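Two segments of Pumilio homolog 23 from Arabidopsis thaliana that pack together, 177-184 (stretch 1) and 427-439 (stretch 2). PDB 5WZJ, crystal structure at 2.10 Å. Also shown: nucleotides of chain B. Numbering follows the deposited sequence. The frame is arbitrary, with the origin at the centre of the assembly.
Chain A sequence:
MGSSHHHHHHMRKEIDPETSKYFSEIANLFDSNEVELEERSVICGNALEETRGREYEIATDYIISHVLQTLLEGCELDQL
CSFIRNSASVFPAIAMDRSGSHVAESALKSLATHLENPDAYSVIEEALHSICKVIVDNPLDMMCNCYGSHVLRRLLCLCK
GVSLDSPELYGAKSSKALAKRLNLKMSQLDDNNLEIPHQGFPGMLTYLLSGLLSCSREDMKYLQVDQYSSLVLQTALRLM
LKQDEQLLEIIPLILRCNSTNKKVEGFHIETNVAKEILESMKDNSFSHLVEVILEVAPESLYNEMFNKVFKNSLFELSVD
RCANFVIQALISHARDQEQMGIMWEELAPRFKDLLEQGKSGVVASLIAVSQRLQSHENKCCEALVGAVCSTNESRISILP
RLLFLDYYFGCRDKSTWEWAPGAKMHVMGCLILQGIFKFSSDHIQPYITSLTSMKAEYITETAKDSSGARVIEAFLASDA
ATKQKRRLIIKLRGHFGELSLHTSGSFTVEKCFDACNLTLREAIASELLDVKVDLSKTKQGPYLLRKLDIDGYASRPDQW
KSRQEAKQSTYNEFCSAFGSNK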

ATOM      1  N   ALA A 177      -2.204   1.271  -1.064  1.00 51.68           N
ATOM      2  CA  ALA A 177      -3.098   0.789  -0.012  1.00 53.77           C
ATOM      3  C   ALA A 177      -3.688   1.946   0.789  1.00 52.11           C
ATOM      4  O   ALA A 177      -4.844   1.878   1.228  1.00 52.99           O
ATOM      5  CB  ALA A 177      -2.351  -0.177   0.906  1.00 53.35           C
ATOM      6  N   LEU A 178      -2.908   3.011   0.995  1.00 48.38           N
ATOM      7  CA  LEU A 178      -3.437   4.217   1.627  1.00 41.93           C
ATOM      8  C   LEU A 178      -4.470   4.896   0.735  1.00 39.18           C
ATOM      9  O   LEU A 178      -5.541   5.303   1.208  1.00 37.52           O
ATOM     10  CB  LEU A 178      -2.291   5.171   1.948  1.00 40.61           C
ATOM     11  CG  LEU A 178      -2.637   6.416   2.753  1.00 35.62           C
ATOM     12  CD1 LEU A 178      -3.621   6.064   3.852  1.00 35.79           C
ATOM     13  CD2 LEU A 178      -1.368   6.980   3.341  1.00 35.73           C
ATOM     14  N   ALA A 179      -4.169   5.021  -0.559  1.00 38.15           N
ATOM     15  CA  ALA A 179      -5.135   5.588  -1.493  1.00 40.83           C
ATOM     16  C   ALA A 179      -6.422   4.776  -1.510  1.00 48.65           C
ATOM     17  O   ALA A 179      -7.521   5.341  -1.548  1.00 52.60           O
ATOM     18  CB  ALA A 179      -4.531   5.662  -2.895  1.00 35.21           C
ATOM     19  N   LYS A 180      -6.305   3.444  -1.474  1.00 44.76           N
ATOM     20  CA  LYS A 180      -7.493   2.599  -1.442  1.00 48.54           C
ATOM     21  C   LYS A 180      -8.253   2.773  -0.133  1.00 43.20           C
ATOM     22  O   LYS A 180      -9.487   2.858  -0.128  1.00 44.82           O
ATOM     23  CB  LYS A 180      -7.104   1.133  -1.656  1.00 48.93           C
ATOM     24  N   ARG A 181      -7.531   2.840   0.989  1.00 38.09           N
ATOM     25  CA  ARG A 181      -8.181   3.040   2.278  1.00 39.52           C
ATOM     26  C   ARG A 181      -8.848   4.414   2.366  1.00 47.07           C
ATOM     27  O   ARG A 181      -9.874   4.558   3.038  1.00 51.58           O
ATOM     28  CB  ARG A 181      -7.158   2.841   3.404  1.00 38.12           C
ATOM     29  CG  ARG A 181      -7.684   3.090   4.813  1.00 35.06           C
ATOM     30  CD  ARG A 181      -6.701   2.615   5.889  1.00 30.50           C
ATOM     31  NE  ARG A 181      -6.677   1.154   6.003  1.00 27.39           N
ATOM     32  CZ  ARG A 181      -5.969   0.485   6.911  1.00 30.44           C
ATOM     33  NH1 ARG A 181      -5.216   1.142   7.793  1.00 27.98           N
ATOM     34  NH2 ARG A 181      -6.004  -0.844   6.930  1.00 25.86           N
ATOM     35  N   LEU A 182      -8.296   5.426   1.687  1.00 46.23           N
ATOM     36  CA  LEU A 182      -8.865   6.771   1.681  1.00 41.50           C
ATOM     37  C   LEU A 182      -9.706   7.062   0.447  1.00 42.38           C
ATOM     38  O   LEU A 182     -10.163   8.200   0.283  1.00 40.36           O
ATOM     39  CB  LEU A 182      -7.763   7.828   1.790  1.00 36.81           C
ATOM     40  CG  LEU A 182      -7.055   7.855   3.133  1.00 36.11           C
ATOM     41  CD1 LEU A 182      -6.199   9.105   3.234  1.00 33.48           C
ATOM     42  CD2 LEU A 182      -8.095   7.788   4.246  1.00 30.97           C
ATOM     43  N   ASN A 183      -9.905   6.080  -0.430  1.00 51.53           N
ATOM     44  CA  ASN A 183     -10.770   6.253  -1.597  1.00 53.54           C
ATOM     45  C   ASN A 183     -10.245   7.349  -2.533  1.00 47.79           C
ATOM     46  O   ASN A 183     -11.015   8.105  -3.130  1.00 48.07           O
ATOM     47  CB  ASN A 183     -12.208   6.545  -1.152  1.00 65.61           C
ATOM     48  CG  ASN A 183     -13.242   5.941  -2.069  1.00 72.21           C
ATOM     49  OD1 ASN A 183     -13.299   4.722  -2.244  1.00 77.90           O
ATOM     50  ND2 ASN A 183     -14.088   6.788  -2.643  1.00 68.87           N
ATOM     51  N   LEU A 184      -8.922   7.442  -2.663  1.00 44.23           N
ATOM     52  CA  LEU A 184      -8.297   8.376  -3.603  1.00 48.19           C
ATOM     53  C   LEU A 184      -7.713   7.637  -4.809  1.00 52.25           C
ATOM     54  O   LEU A 184      -7.388   8.245  -5.833  1.00 53.35           O
ATOM     55  CB  LEU A 184      -7.201   9.188  -2.911  1.00 46.27           C
ATOM     56  CG  LEU A 184      -7.635  10.175  -1.823  1.00 43.68           C
ATOM     57  CD1 LEU A 184      -6.436  10.668  -1.029  1.00 32.79           C
ATOM     58  CD2 LEU A 184      -8.398  11.344  -2.432  1.00 41.29           C
ATOM     59  N   VAL A 427       1.635  14.736   5.998  1.00 18.35           N
ATOM     60  CA  VAL A 427       1.127  13.862   4.937  1.00 20.65           C
ATOM     61  C   VAL A 427      -0.360  13.569   5.130  1.00 20.80           C
ATOM     62  O   VAL A 427      -1.165  13.718   4.202  1.00 17.54           O
ATOM     63  CB  VAL A 427       1.964  12.568   4.849  1.00 21.75           C
ATOM     64  CG1 VAL A 427       1.304  11.577   3.895  1.00 19.07           C
ATOM     65  CG2 VAL A 427       3.371  12.891   4.342  1.00 21.03           C
ATOM     66  N   MET A 428      -0.759  13.150   6.332  1.00 15.37           N
ATOM     67  CA  MET A 428      -2.152  12.758   6.511  1.00 17.01           C
ATOM     68  C   MET A 428      -3.074  13.976   6.507  1.00 19.85           C
ATOM     69  O   MET A 428      -4.194  13.914   5.982  1.00 18.83           O
ATOM     70  CB  MET A 428      -2.317  11.951   7.802  1.00 18.41           C
ATOM     71  CG  MET A 428      -3.721  11.406   8.001  1.00 14.82           C
ATOM     72  SD  MET A 428      -4.245  10.285   6.683  1.00 23.58           S
ATOM     73  CE  MET A 428      -3.241   8.849   7.056  1.00 21.39           C
ATOM     74  N   GLY A 429      -2.614  15.098   7.068  1.00 18.31           N
ATOM     75  CA  GLY A 429      -3.397  16.318   6.977  1.00 19.73           C
ATOM     76  C   GLY A 429      -3.648  16.719   5.537  1.00 19.13           C
ATOM     77  O   GLY A 429      -4.762  17.098   5.169  1.00 17.29           O
ATOM     78  N   CYS A 430      -2.624  16.595   4.688  1.00 14.94           N
ATOM     79  CA  CYS A 430      -2.802  16.922   3.277  1.00 15.59           C
ATOM     80  C   CYS A 430      -3.673  15.893   2.558  1.00 18.52           C
ATOM     81  O   CYS A 430      -4.414  16.255   1.640  1.00 19.44           O
ATOM     82  CB  CYS A 430      -1.442  17.066   2.599  1.00 16.56           C
ATOM     83  SG  CYS A 430      -0.538  18.539   3.118  1.00 18.42           S
ATOM     84  N   LEU A 431      -3.632  14.622   2.975  1.00 17.02           N
ATOM     85  CA  LEU A 431      -4.547  13.635   2.401  1.00 18.29           C
ATOM     86  C   LEU A 431      -5.991  13.906   2.817  1.00 15.57           C
ATOM     87  O   LEU A 431      -6.908  13.768   2.000  1.00 19.18           O
ATOM     88  CB  LEU A 431      -4.133  12.209   2.799  1.00 18.03           C
ATOM     89  CG  LEU A 431      -2.846  11.666   2.158  1.00 22.08           C
ATOM     90  CD1 LEU A 431      -2.349  10.417   2.915  1.00 19.46           C
ATOM     91  CD2 LEU A 431      -3.055  11.340   0.678  1.00 16.07           C
ATOM     92  N   ILE A 432      -6.214  14.275   4.085  1.00 13.03           N
ATOM     93  CA  ILE A 432      -7.547  14.691   4.517  1.00 20.06           C
ATOM     94  C   ILE A 432      -8.063  15.812   3.618  1.00 19.99           C
ATOM     95  O   ILE A 432      -9.191  15.764   3.110  1.00 21.98           O
ATOM     96  CB  ILE A 432      -7.513  15.127   5.992  1.00 20.56           C
ATOM     97  CG1 ILE A 432      -7.248  13.921   6.892  1.00 22.01           C
ATOM     98  CG2 ILE A 432      -8.831  15.796   6.394  1.00 19.39           C
ATOM     99  CD1 ILE A 432      -7.026  14.282   8.347  1.00 14.76           C
ATOM    100  N   LEU A 433      -7.211  16.809   3.368  1.00 18.02           N
ATOM    101  CA  LEU A 433      -7.599  17.964   2.559  1.00 20.29           C
ATOM    102  C   LEU A 433      -7.887  17.562   1.118  1.00 18.74           C
ATOM    103  O   LEU A 433      -8.811  18.094   0.493  1.00 19.78           O
ATOM    104  CB  LEU A 433      -6.492  19.019   2.619  1.00 15.18           C
ATOM    105  CG  LEU A 433      -6.378  19.769   3.955  1.00 16.94           C
ATOM    106  CD1 LEU A 433      -5.048  20.516   4.048  1.00 15.77           C
ATOM    107  CD2 LEU A 433      -7.541  20.754   4.096  1.00 18.23           C
ATOM    108  N   GLN A 434      -7.106  16.621   0.574  1.00 16.37           N
ATOM    109  CA  GLN A 434      -7.401  16.098  -0.757  1.00 19.29           C
ATOM    110  C   GLN A 434      -8.784  15.474  -0.796  1.00 17.28           C
ATOM    111  O   GLN A 434      -9.520  15.637  -1.777  1.00 20.61           O
ATOM    112  CB  GLN A 434      -6.332  15.074  -1.170  1.00 18.42           C
ATOM    113  CG  GLN A 434      -4.971  15.722  -1.450  1.00 20.90           C
ATOM    114  CD  GLN A 434      -3.855  14.718  -1.495  1.00 22.85           C
ATOM    115  OE1 GLN A 434      -3.828  13.851  -2.360  1.00 20.07           O
ATOM    116  NE2 GLN A 434      -2.928  14.825  -0.561  1.00 19.30           N
ATOM    117  N   GLY A 435      -9.154  14.749   0.263  1.00 20.87           N
ATOM    118  CA  GLY A 435     -10.494  14.185   0.326  1.00 18.42           C
ATOM    119  C   GLY A 435     -11.559  15.252   0.524  1.00 20.67           C
ATOM    120  O   GLY A 435     -12.641  15.171  -0.063  1.00 21.03           O
ATOM    121  N   ILE A 436     -11.267  16.257   1.362  1.00 20.34           N
ATOM    122  CA  ILE A 436     -12.195  17.372   1.582  1.00 20.32           C
ATOM    123  C   ILE A 436     -12.610  17.987   0.252  1.00 13.36           C
ATOM    124  O   ILE A 436     -13.798  18.224  -0.003  1.00 18.95           O
ATOM    125  CB  ILE A 436     -11.558  18.421   2.516  1.00 21.83           C
ATOM    126  CG1 ILE A 436     -11.543  17.908   3.962  1.00 21.75           C
ATOM    127  CG2 ILE A 436     -12.269  19.794   2.413  1.00 20.55           C
ATOM    128  CD1 ILE A 436     -12.907  17.920   4.613  1.00 22.03           C
ATOM    129  N   PHE A 437     -11.646  18.230  -0.630  1.00 14.60           N
ATOM    130  CA  PHE A 437     -11.970  18.958  -1.847  1.00 19.68           C
ATOM    131  C   PHE A 437     -12.664  18.095  -2.891  1.00 24.79           C
ATOM    132  O   PHE A 437     -12.975  18.591  -3.979  1.00 20.50           O
ATOM    133  CB  PHE A 437     -10.711  19.636  -2.410  1.00 20.25           C
ATOM    134  CG  PHE A 437     -10.327  20.865  -1.623  1.00 19.35           C
ATOM    135  CD1 PHE A 437     -11.205  21.942  -1.553  1.00 20.37           C
ATOM    136  CD2 PHE A 437      -9.144  20.916  -0.892  1.00 20.14           C
ATOM    137  CE1 PHE A 437     -10.902  23.071  -0.790  1.00 18.33           C
ATOM    138  CE2 PHE A 437      -8.823  22.046  -0.127  1.00 20.51           C
ATOM    139  CZ  PHE A 437      -9.706  23.121  -0.075  1.00 18.29           C
ATOM    140  N   LYS A 438     -12.969  16.842  -2.569  1.00 23.75           N
ATOM    141  CA  LYS A 438     -13.836  16.046  -3.420  1.00 24.94           C
ATOM    142  C   LYS A 438     -15.304  16.137  -3.020  1.00 22.92           C
ATOM    143  O   LYS A 438     -16.163  15.719  -3.804  1.00 22.08           O
ATOM    144  CB  LYS A 438     -13.354  14.588  -3.429  1.00 27.48           C
ATOM    145  CG  LYS A 438     -12.072  14.411  -4.253  1.00 28.95           C
ATOM    146  CD  LYS A 438     -11.447  13.041  -4.058  1.00 35.52           C
ATOM    147  CE  LYS A 438     -12.382  11.939  -4.511  1.00 40.88           C
ATOM    148  NZ  LYS A 438     -11.930  10.604  -4.018  1.00 39.99           N
ATOM    149  N   PHE A 439     -15.621  16.685  -1.843  1.00 20.03           N
ATOM    150  CA  PHE A 439     -17.017  16.943  -1.498  1.00 21.59           C
ATOM    151  C   PHE A 439     -17.612  18.023  -2.408  1.00 20.92           C
ATOM    152  O   PHE A 439     -16.902  18.860  -2.978  1.00 22.38           O
ATOM    153  CB  PHE A 439     -17.156  17.395  -0.038  1.00 19.45           C
ATOM    154  CG  PHE A 439     -16.935  16.300   0.984  1.00 24.27           C
ATOM    155  CD1 PHE A 439     -17.951  15.409   1.306  1.00 24.99           C
ATOM    156  CD2 PHE A 439     -15.718  16.183   1.639  1.00 25.91           C
ATOM    157  CE1 PHE A 439     -17.755  14.412   2.257  1.00 22.28           C
ATOM    158  CE2 PHE A 439     -15.515  15.189   2.595  1.00 28.96           C
ATOM    159  CZ  PHE A 439     -16.534  14.306   2.906  1.00 26.06           C
TER
ATOM    160  P     U B   5       3.471   6.678   5.171  1.00 35.79           P
ATOM    161  OP1   U B   5       4.693   7.441   5.517  1.00 27.79           O
ATOM    162  OP2   U B   5       3.467   5.197   5.083  1.00 37.81           O
ATOM    163  O5'   U B   5       2.314   7.098   6.183  1.00 32.30           O
ATOM    164  C5'   U B   5       2.026   8.470   6.422  1.00 25.56           C
ATOM    165  C4'   U B   5       1.278   8.655   7.717  1.00 23.99           C
ATOM    166  O4'   U B   5      -0.054   8.089   7.581  1.00 23.59           O
ATOM    167  C3'   U B   5       1.909   7.968   8.923  1.00 26.51           C
ATOM    168  O3'   U B   5       1.604   8.728  10.081  1.00 27.13           O
ATOM    169  C2'   U B   5       1.154   6.640   8.981  1.00 21.32           C
ATOM    170  O2'   U B   5       1.147   6.026  10.251  1.00 22.86           O
ATOM    171  C1'   U B   5      -0.245   7.073   8.551  1.00 22.16           C
ATOM    172  N1    U B   5      -1.050   6.014   7.926  1.00 25.85           N
ATOM    173  C2    U B   5      -2.301   5.784   8.463  1.00 23.07           C
ATOM    174  O2    U B   5      -2.722   6.396   9.424  1.00 22.81           O
ATOM    175  N3    U B   5      -3.037   4.805   7.848  1.00 25.26           N
ATOM    176  C4    U B   5      -2.650   4.052   6.761  1.00 26.95           C
ATOM    177  O4    U B   5      -3.433   3.213   6.329  1.00 30.21           O
ATOM    178  C5    U B   5      -1.346   4.350   6.248  1.00 26.96           C
ATOM    179  C6    U B   5      -0.603   5.307   6.830  1.00 24.93           C
ATOM    180  P     A B   3       6.812  10.230  -4.775  1.00 40.82           P
ATOM    181  OP1   A B   3       8.081   9.490  -4.528  1.00 44.22           O
ATOM    182  OP2   A B   3       5.602   9.511  -5.247  1.00 36.13           O
ATOM    183  O5'   A B   3       6.454  11.004  -3.428  1.00 37.81           O
ATOM    184  C5'   A B   3       7.399  11.864  -2.800  1.00 35.63           C
ATOM    185  C4'   A B   3       6.798  12.550  -1.596  1.00 37.22           C
ATOM    186  O4'   A B   3       5.742  13.447  -2.025  1.00 37.26           O
ATOM    187  C3'   A B   3       6.125  11.642  -0.569  1.00 33.29           C
ATOM    188  O3'   A B   3       7.049  11.069   0.339  1.00 35.99           O
ATOM    189  C2'   A B   3       5.106  12.566   0.096  1.00 33.31           C
ATOM    190  O2'   A B   3       5.715  13.382   1.090  1.00 35.30           O
ATOM    191  C1'   A B   3       4.700  13.465  -1.070  1.00 28.18           C
ATOM    192  N9    A B   3       3.455  13.029  -1.725  1.00 24.13           N
ATOM    193  C8    A B   3       3.311  12.494  -2.986  1.00 28.91           C
ATOM    194  N7    A B   3       2.055  12.239  -3.297  1.00 30.69           N
ATOM    195  C5    A B   3       1.338  12.649  -2.166  1.00 28.28           C
ATOM    196  C6    A B   3      -0.030  12.655  -1.845  1.00 27.76           C
ATOM    197  N6    A B   3      -0.980  12.207  -2.670  1.00 28.58           N
ATOM    198  N1    A B   3      -0.405  13.141  -0.634  1.00 27.55           N
ATOM    199  C2    A B   3       0.531  13.586   0.206  1.00 28.24           C
ATOM    200  N3    A B   3       1.850  13.632   0.017  1.00 29.28           N
ATOM    201  C4    A B   3       2.189  13.143  -1.193  1.00 25.70           C
ATOM    202  P     U B   4       7.226   9.469   0.423  1.00 36.27           P
ATOM    203  OP1   U B   4       8.372   9.235   1.336  1.00 46.15           O
ATOM    204  OP2   U B   4       7.134   8.868  -0.934  1.00 34.48           O
ATOM    205  O5'   U B   4       5.909   8.984   1.164  1.00 34.96           O
ATOM    206  C5'   U B   4       5.530   9.531   2.420  1.00 31.14           C
ATOM    207  C4'   U B   4       4.122   9.119   2.756  1.00 33.98           C
ATOM    208  O4'   U B   4       3.230   9.666   1.747  1.00 29.03           O
ATOM    209  C3'   U B   4       3.883   7.605   2.765  1.00 32.27           C
ATOM    210  O3'   U B   4       2.950   7.269   3.781  1.00 37.13           O
ATOM    211  C2'   U B   4       3.235   7.348   1.413  1.00 31.66           C
ATOM    212  O2'   U B   4       2.399   6.210   1.358  1.00 33.22           O
ATOM    213  C1'   U B   4       2.435   8.629   1.211  1.00 31.88           C
ATOM    214  N1    U B   4       2.153   8.897  -0.205  1.00 30.82           N
ATOM    215  C2    U B   4       0.818   8.936  -0.549  1.00 36.65           C
ATOM    216  O2    U B   4      -0.083   8.813   0.269  1.00 36.54           O
ATOM    217  N3    U B   4       0.580   9.145  -1.885  1.00 36.55           N
ATOM    218  C4    U B   4       1.522   9.287  -2.881  1.00 30.76           C
ATOM    219  O4    U B   4       1.123   9.469  -4.033  1.00 32.16           O
ATOM    220  C5    U B   4       2.891   9.212  -2.445  1.00 35.04           C
ATOM    221  C6    U B   4       3.157   9.013  -1.147  1.00 32.34           C

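The contact is a small apolar seam: three leucines of stretch 1 meet one face of the helix of stretch 2, 360 Å² is buried in all, and no hydrogen bond crosses. Read along stretch 2, the spacing is helical, with contacts at Met-428, Leu-431, Gln-434, Gly-435 and Lys-438.

Val-427 opens the helix but stands to the side of the seam; its CG1 lies 3.5 Å from O4' of U4. Met-428 leaves its backbone sideways, yet with chi1 t and chi2 and chi3 both p its end comes nearer to stretch 1. SD of Met-428 sits 4.1 Å from CD1 of Leu-182, and CE of Met-428 is 4.3 Å from CD1 of Leu-178. The same CE comes within 3.3 Å of O4' of U5, so a long, unbranched thioether fills space beside leucine and ribose alike.

Gly-429 and Cys-430 are out of reach, and the helix next presents Leu-431, the hub of the contact. It points toward stretch 1 and touches all three leucines: its CD1 is 3.6 Å from CD2 of Leu-178, its CB is 3.8 Å from CD1 of Leu-182, and its CD2 is 3.8 Å from CD1 of Leu-184. A branched, wholly apolar side chain suits a position surrounded this way. Its outer methyls also face RNA, CD2 of Leu-431 lying 3.5 Å from N1 of A3.

Ile-432 points away and Leu-433 is out of reach. Gln-434 points toward stretch 1, but its polar end serves the base: NE2 of Gln-434 donates to N1 of A3 at 3.0 Å, and N6 of A3 gives a weak bond to OE1 of Gln-434 at 3.3 Å. NE2 of Gln-434 also makes a weak 3.0 Å bond to O of Cys-430, one turn back. Towards stretch 1, Gln-434 offers only a loose approach, OE1 of Gln-434 lying 4.3 Å from CD1 of Leu-184.

At Gly-435 the backbones come nearest, its CA 7.3 Å from CA of Leu-184, although a CB would find room here. Past the helix, within the turn from Ile-436 to Phe-439, Lys-438 reaches back toward stretch 1. Its CD packs 3.8 Å from CD2 of Leu-184, an exposed leucine that gains cover from the lysine's methylenes. NZ of Lys-438 comes 2.8 Å from O of Asn-183, but the angle is too poor for a hydrogen bond. Asn-183 itself has positive phi and belongs to a Schellman motif, the turn that leads the chain out of its helix and on to Leu-184.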